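Side-chain contact in 2-hydroxy-3-oxopropionate reductase (Polaromonas sp. JS666, PDB 4DLL), which probably catalyses the reversible NAD(P)H-dependent reduction of 2-hydroxy-3-oxopropionate (tartronate semialdehyde) to glycerate: residues A136-A140 against L141-H145. Residues are numbered along the deposited sequence; the frame is centred on the assembly and turned at random.
Sequences ARLGA and LGIAH
Leu138, on the last turn of helix 128-140, meets Ile143 and His145 with different parts of its side chain as the chain turns back past the helix end. Near the backbone its CB lies 3.9 Å from Ile143 CB and 3.3 Å from Ile143 O. At the far end the leucine comes up to the edge of the His145 imidazole, in the ring plane, where Leu138 CD1 lies 3.7 Å from His145 CD2. On the leucine side this follows from CG standing anti to the carbonyl carbon and beside the backbone N (chi1 -50°). In His145, CG is anti to the backbone N, which turns the ring edge toward the leucine.

Two backbone bonds close the turn and bring Ile143 back alongside Leu138. Ile143 N donates to Leu138 O at 2.9 Å, a fairly straight bond at 158° in which the donor sits above the carbonyl plane. Gly142 N reaches Gly139 O, also at 2.9 Å and straighter still at 171°, again from above the plane. Leu141 is the first residue to leave helical geometry, and Gly142 follows with a positive phi, a conformation that favours glycine.

Beyond this first shell, Leu138 also packs on Leu105 and Phe106 of helix 98-107 and on Phe120 of strand 119-122, whose ring meets that of His145 with the two planes only moderately inclined. Ile143 rests on Met114 and Ser118, and Ala144 joins the sheet through backbone hydrogen bonds with Phe120.

The paired bonds and the positive phi at Gly142, the C-prime residue, define a Schellman motif. As a whole this turn ends the helix of a beta-alpha-beta unit and redirects the chain into strand 144-151 beside strand 119-122, in the Rossmann-like domain of the 6-phosphogluconate dehydrogenase family.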
loop_
_atom_site.group_PDB
_atom_site.type_symbol
_atom_site.label_atom_id
_atom_site.label_comp_id
_atom_site.label_asym_id
_atom_site.label_seq_id
_atom_site.Cartn_x
_atom_site.Cartn_y
_atom_site.Cartn_z
ATOM N N ALA A 136 -10.332 0.417 32.750
ATOM C CA ALA A 136 -10.743 -0.181 34.049
ATOM C C ALA A 136 -10.744 0.876 35.183
ATOM O O ALA A 136 -11.768 1.012 35.866
ATOM C CB ALA A 136 -9.867 -1.436 34.420
ATOM N N ARG A 137 -9.638 1.640 35.342
ATOM C CA ARG A 137 -9.549 2.673 36.385
ATOM C C ARG A 137 -10.655 3.713 36.260
ATOM O O ARG A 137 -11.393 3.957 37.220
ATOM C CB ARG A 137 -8.216 3.414 36.405
ATOM C CG ARG A 137 -7.009 2.586 36.153
ATOM C CD ARG A 137 -6.326 2.056 37.361
ATOM N NE ARG A 137 -5.547 3.095 38.050
ATOM C CZ ARG A 137 -4.302 3.473 37.734
ATOM N NH1 ARG A 137 -3.649 2.930 36.701
ATOM N NH2 ARG A 137 -3.706 4.418 38.455
ATOM N N LEU A 138 -10.758 4.362 35.102
ATOM C CA LEU A 138 -11.847 5.342 34.908
ATOM C C LEU A 138 -13.228 4.747 35.178
ATOM O O LEU A 138 -14.083 5.399 35.783
ATOM C CB LEU A 138 -11.806 6.042 33.533
ATOM C CG LEU A 138 -10.469 6.634 33.110
ATOM C CD1 LEU A 138 -10.538 7.367 31.792
ATOM C CD2 LEU A 138 -9.878 7.551 34.156
ATOM N N GLY A 139 -13.469 3.540 34.702
ATOM C CA GLY A 139 -14.736 2.881 34.984
ATOM C C GLY A 139 -14.919 2.748 36.499
ATOM O O GLY A 139 -16.002 3.042 37.027
ATOM N N ALA A 140 -13.848 2.368 37.209
ATOM C CA ALA A 140 -13.858 2.368 38.701
ATOM C C ALA A 140 -14.514 3.663 39.183
ATOM O O ALA A 140 -15.217 3.667 40.187
ATOM C CB ALA A 140 -12.424 2.261 39.285
ATOM N N LEU A 141 -14.303 4.758 38.447
ATOM C CA LEU A 141 -14.724 6.070 38.906
ATOM C C LEU A 141 -15.989 6.604 38.229
ATOM O O LEU A 141 -16.298 7.771 38.370
ATOM C CB LEU A 141 -13.568 7.069 38.761
ATOM C CG LEU A 141 -12.321 6.854 39.641
ATOM C CD1 LEU A 141 -11.187 7.791 39.277
ATOM C CD2 LEU A 141 -12.648 6.989 41.128
ATOM N N GLY A 142 -16.721 5.770 37.505
ATOM C CA GLY A 142 -17.947 6.233 36.797
ATOM C C GLY A 142 -17.684 6.972 35.470
ATOM O O GLY A 142 -18.546 7.679 34.921
ATOM N N ILE A 143 -16.482 6.819 34.941
ATOM C CA ILE A 143 -16.113 7.535 33.702
ATOM C C ILE A 143 -15.811 6.532 32.606
ATOM O O ILE A 143 -14.968 5.624 32.776
ATOM C CB ILE A 143 -14.848 8.423 33.865
ATOM C CG1 ILE A 143 -14.934 9.361 35.074
ATOM C CG2 ILE A 143 -14.568 9.202 32.604
ATOM C CD1 ILE A 143 -13.548 9.641 35.609
ATOM N N ALA A 144 -16.520 6.733 31.496
ATOM C CA ALA A 144 -16.376 5.987 30.260
ATOM C C ALA A 144 -15.064 6.305 29.554
ATOM O O ALA A 144 -14.504 7.357 29.703
ATOM C CB ALA A 144 -17.637 6.274 29.277
ATOM N N HIS A 145 -14.617 5.381 28.736
ATOM C CA HIS A 145 -13.359 5.459 28.038
ATOM C C HIS A 145 -13.620 4.820 26.686
ATOM O O HIS A 145 -14.245 3.770 26.611
ATOM C CB HIS A 145 -12.361 4.604 28.785
ATOM C CG HIS A 145 -10.949 4.703 28.288
ATOM N ND1 HIS A 145 -10.479 3.948 27.235
ATOM C CD2 HIS A 145 -9.885 5.395 28.762
ATOM C CE1 HIS A 145 -9.200 4.222 27.038
ATOM N NE2 HIS A 145 -8.821 5.099 27.944
#